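Local coordinates for protein putative zinc protease (Bordetella pertussis, PDB 3IH6) that is part of a larger predicted zinc-dependent protease of the M16 family and corresponds to its probably inactive, non-catalytic domain, at residues Arg58-His61 and Ala62-Thr66; Thr103-Ala106 and Thr107-Leu111. All coordinates share one frame; numbering follows the deposited sequence.

Contact 1. Residues Arg58-His61 and Ala62-Thr66; sequences RLYH and ALVPT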
loop_
_atom_site.group_PDB
_atom_site.type_symbol
_atom_site.label_atom_id
_atom_site.label_comp_id
_atom_site.label_asym_id
_atom_site.label_seq_id
_atom_site.Cartn_x
_atom_site.Cartn_y
_atom_site.Cartn_z
ATOM N N ARG E 58 2.035 28.908 5.634
ATOM C CA ARG E 58 2.707 30.203 5.769
ATOM C C ARG E 58 3.818 30.314 4.719
ATOM O O ARG E 58 3.899 31.310 3.983
ATOM C CB ARG E 58 3.256 30.423 7.196
ATOM C CG ARG E 58 2.212 30.460 8.348
ATOM C CD ARG E 58 1.175 31.625 8.153
ATOM N NE ARG E 58 0.251 31.842 9.280
ATOM C CZ ARG E 58 0.531 32.596 10.345
ATOM N NH1 ARG E 58 1.717 33.189 10.468
ATOM N NH2 ARG E 58 -0.350 32.728 11.320
ATOM N N LEU E 59 4.661 29.285 4.630
ATOM C CA LEU E 59 5.702 29.244 3.615
ATOM C C LEU E 59 5.159 29.395 2.179
ATOM O O LEU E 59 5.672 30.212 1.392
ATOM C CB LEU E 59 6.591 28.000 3.758
ATOM C CG LEU E 59 7.438 27.955 5.046
ATOM C CD1 LEU E 59 8.142 26.566 5.251
ATOM C CD2 LEU E 59 8.459 29.047 5.028
ATOM N N TYR E 60 4.162 28.593 1.836
ATOM C CA TYR E 60 3.669 28.622 0.483
ATOM C C TYR E 60 3.238 30.032 0.136
ATOM O O TYR E 60 3.661 30.568 -0.881
ATOM C CB TYR E 60 2.540 27.610 0.260
ATOM C CG TYR E 60 2.101 27.459 -1.204
ATOM C CD1 TYR E 60 2.555 26.377 -1.968
ATOM C CD2 TYR E 60 1.200 28.376 -1.811
ATOM C CE1 TYR E 60 2.178 26.201 -3.313
ATOM C CE2 TYR E 60 0.790 28.202 -3.182
ATOM C CZ TYR E 60 1.284 27.088 -3.895
ATOM O OH TYR E 60 0.916 26.875 -5.187
ATOM N N HIS E 61 2.448 30.648 1.007
ATOM C CA HIS E 61 1.944 31.980 0.733
ATOM C C HIS E 61 3.044 33.058 0.615
ATOM O O HIS E 61 2.911 33.990 -0.170
ATOM C CB HIS E 61 0.936 32.394 1.803
ATOM C CG HIS E 61 0.126 33.574 1.405
ATOM N ND1 HIS E 61 -0.914 33.481 0.509
ATOM C CD2 HIS E 61 0.226 34.882 1.739
ATOM C CE1 HIS E 61 -1.429 34.680 0.317
ATOM N NE2 HIS E 61 -0.748 35.548 1.044
ATOM N N ALA E 62 4.118 32.922 1.395
ATOM C CA ALA E 62 5.203 33.910 1.375
ATOM C C ALA E 62 6.086 33.754 0.145
ATOM O O ALA E 62 6.550 34.744 -0.410
ATOM C CB ALA E 62 6.038 33.804 2.651
ATOM N N LEU E 63 6.302 32.508 -0.295
ATOM C CA LEU E 63 7.302 32.243 -1.332
ATOM C C LEU E 63 6.805 32.061 -2.775
ATOM O O LEU E 63 7.549 32.308 -3.714
ATOM C CB LEU E 63 8.173 31.055 -0.900
ATOM C CG LEU E 63 8.815 31.234 0.494
ATOM C CD1 LEU E 63 9.533 29.993 0.969
ATOM C CD2 LEU E 63 9.761 32.387 0.430
ATOM N N VAL E 64 5.576 31.580 -2.948
ATOM C CA VAL E 64 5.108 31.104 -4.265
ATOM C C VAL E 64 4.272 32.133 -5.040
ATOM O O VAL E 64 4.607 32.445 -6.182
ATOM C CB VAL E 64 4.376 29.716 -4.198
ATOM C CG1 VAL E 64 3.983 29.263 -5.593
ATOM C CG2 VAL E 64 5.292 28.643 -3.559
ATOM N N PRO E 65 3.200 32.683 -4.430
ATOM C CA PRO E 65 2.504 33.729 -5.211
ATOM C C PRO E 65 3.448 34.895 -5.481
ATOM O O PRO E 65 3.273 35.639 -6.453
ATOM C CB PRO E 65 1.379 34.199 -4.278
ATOM C CG PRO E 65 1.215 33.077 -3.251
ATOM C CD PRO E 65 2.606 32.488 -3.095
ATOM N N THR E 66 4.444 35.052 -4.616
ATOM C CA THR E 66 5.413 36.139 -4.758
ATOM C C THR E 66 6.476 35.794 -5.818
ATOM O O THR E 66 7.317 36.613 -6.150
ATOM C CB THR E 66 6.080 36.439 -3.409
ATOM O OG1 THR E 66 6.460 35.199 -2.816
ATOM C CG2 THR E 66 5.090 37.138 -2.445
#
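Val64 lies over one face of the Tyr60 ring, one helical turn further along the chain. Its CB sits 4.0 Å from the ring centroid and only 9° off the ring normal, a CH-pi contact. The two methyls spread over the same face. CG2 lies 3.9 Å from Tyr60 CD1, and CG1 reaches the far end of the ring, 3.9 Å from CZ. Tyr60 CG, anti to the backbone N (chi1 -172°), swings the ring beneath Val64. The same residues are joined through the backbone, where Val64 N donates to Tyr60 O at 3.0 Å. Tyr60 O also takes a weak bond from Leu63 N. The ring of Pro65, which has no N-H to give, brings CD to 3.1 Å from Tyr60 O and lies close to His61 O as well. On another side of the helix, Leu59 CD2 and Leu63 CD1 are 4.3 Å apart, and both leucines pack on Val72 of strand 71-77. Ala62 N bonds to Arg58 O, while the Arg58 guanidinium turns elsewhere, to Lys114 O and a salt bridge with Glu120. The arrangement is that of a short amphipathic helix running out into a proline-containing turn, packed against the antiparallel sheet of an M16-type alpha/beta domain.

Contact 2. Residues Thr103-Ala106 and Thr107-Leu111; sequences TLTA and TLESL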
loop_
_atom_site.group_PDB
_atom_site.type_symbol
_atom_site.label_atom_id
_atom_site.label_comp_id
_atom_site.label_asym_id
_atom_site.label_seq_id
_atom_site.Cartn_x
_atom_site.Cartn_y
_atom_site.Cartn_z
ATOM N N THR E 103 13.477 35.151 2.783
ATOM C CA THR E 103 12.072 35.153 3.096
ATOM C C THR E 103 11.648 33.905 3.874
ATOM O O THR E 103 10.851 34.017 4.791
ATOM C CB THR E 103 11.204 35.313 1.843
ATOM O OG1 THR E 103 11.650 36.455 1.089
ATOM C CG2 THR E 103 9.716 35.480 2.223
ATOM N N LEU E 104 12.142 32.724 3.494
ATOM C CA LEU E 104 11.812 31.480 4.232
ATOM C C LEU E 104 12.116 31.585 5.743
ATOM O O LEU E 104 11.301 31.186 6.573
ATOM C CB LEU E 104 12.592 30.269 3.671
ATOM C CG LEU E 104 12.377 28.941 4.428
ATOM C CD1 LEU E 104 11.474 28.037 3.629
ATOM C CD2 LEU E 104 13.698 28.269 4.624
ATOM N N THR E 105 13.311 32.055 6.092
ATOM C CA THR E 105 13.691 32.124 7.511
ATOM C C THR E 105 12.961 33.266 8.237
ATOM O O THR E 105 12.604 33.131 9.408
ATOM C CB THR E 105 15.210 32.299 7.728
ATOM O OG1 THR E 105 15.648 33.488 7.059
ATOM C CG2 THR E 105 15.997 31.094 7.227
ATOM N N ALA E 106 12.745 34.395 7.563
ATOM C CA ALA E 106 11.906 35.465 8.158
ATOM C C ALA E 106 10.514 34.971 8.533
ATOM O O ALA E 106 9.984 35.340 9.570
ATOM C CB ALA E 106 11.822 36.669 7.260
ATOM N N THR E 107 9.909 34.116 7.718
ATOM C CA THR E 107 8.520 33.679 7.987
ATOM C C THR E 107 8.534 32.765 9.189
ATOM O O THR E 107 7.674 32.853 10.083
ATOM C CB THR E 107 7.945 32.861 6.784
ATOM O OG1 THR E 107 8.058 33.622 5.585
ATOM C CG2 THR E 107 6.501 32.413 7.026
ATOM N N LEU E 108 9.522 31.882 9.201
ATOM C CA LEU E 108 9.641 30.868 10.245
ATOM C C LEU E 108 9.917 31.489 11.603
ATOM O O LEU E 108 9.314 31.107 12.590
ATOM C CB LEU E 108 10.740 29.856 9.903
ATOM C CG LEU E 108 10.473 28.906 8.740
ATOM C CD1 LEU E 108 11.733 28.071 8.380
ATOM C CD2 LEU E 108 9.253 28.023 8.954
ATOM N N GLU E 109 10.811 32.471 11.631
ATOM C CA GLU E 109 11.281 33.086 12.858
ATOM C C GLU E 109 10.529 34.349 13.285
ATOM O O GLU E 109 10.860 34.979 14.314
ATOM C CB GLU E 109 12.771 33.347 12.713
ATOM C CG GLU E 109 13.490 32.066 12.288
ATOM C CD GLU E 109 14.933 32.277 11.943
ATOM O OE1 GLU E 109 15.474 33.408 12.109
ATOM O OE2 GLU E 109 15.545 31.289 11.523
ATOM N N SER E 110 9.471 34.701 12.561
ATOM C CA SER E 110 8.676 35.851 13.004
ATOM C C SER E 110 7.195 35.566 13.308
ATOM O O SER E 110 6.354 36.462 13.284
ATOM C CB SER E 110 8.834 37.004 12.013
ATOM O OG SER E 110 8.119 36.706 10.826
ATOM N N LEU E 111 6.887 34.315 13.619
ATOM C CA LEU E 111 5.527 33.892 13.932
ATOM C C LEU E 111 5.021 34.626 15.171
ATOM O O LEU E 111 3.802 34.728 15.410
ATOM C CB LEU E 111 5.502 32.372 14.185
ATOM C CG LEU E 111 5.817 31.525 12.958
ATOM C CD1 LEU E 111 6.152 30.073 13.397
ATOM C CD2 LEU E 111 4.670 31.554 11.943
#
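The Glu109 side chain starts against the carbonyl of Thr105 and then runs out past Thr105 CB. Its CB lies 3.3 Å from Thr105 O, and CG is slightly nearer, at 3.2 Å. CG stands beside the backbone N (chi1 -52°), which keeps the start of the chain against that oxygen. Beyond CG the chain is extended. CD is still near Thr105 O, and OE2 comes to 3.9 Å from Thr105 CB, a packing contact. The carboxylate is held from outside the turn: OE1 forms a salt bridge with Arg186, and OE2 is hydrogen-bonded to the hydroxyl of Tyr31 on strand 26-32. These two partners, on separate oxygens, would limit rotation of the group and probably favour its charged form. The backbone of Glu109 is tied to the same turn, since its N donates to Thr105 O.

Thr107 and Ser110 make their own bonds back to the preceding turn. Thr107 OG1 donates to Thr103 O at 2.9 Å, and Thr107 N donates to that oxygen as well. The two donors reach it from opposite faces of the carbonyl plane, with OG1 tilted 34° out of it. Ser110 OG lies between its own backbone N and carbonyl carbon (chi1 73°), which turns it back to Ala106 O at 2.6 Å. On the buried side Leu104 CG meets Leu108 CD1 at 4.1 Å. Leu104 also packs on Ala29, and Leu108 on Tyr31, both of strand 26-32. Hydroxyls bonded to the carbonyl four residues earlier are a common feature of helices. Here they accompany the last turns of amphipathic helix 97-109, which packs on the antiparallel sheet of the M16-type domain.

Contact 1 and contact 2 belong to neighbouring helices, 58-63 and 97-109, and their centres are about 11 Å apart. Both are partly buried, and their leucines meet in a shared apolar layer: Leu59 CD2 lies 3.5 Å from Leu104 CD1. Leu63 packs on Thr103, and Ala62 on Thr107. Contact 1 leans on strands 71-77 and 84-90 and is exposed at His61, Pro65 and Thr66. Contact 2 leans on strand 26-32 and has no fully exposed residue. Aromatic and apolar packing marks the first. Hydroxyl-to-carbonyl bonds and an anchored carboxylate mark the second. Both helices pack on the same antiparallel sheet within the same M16 family region.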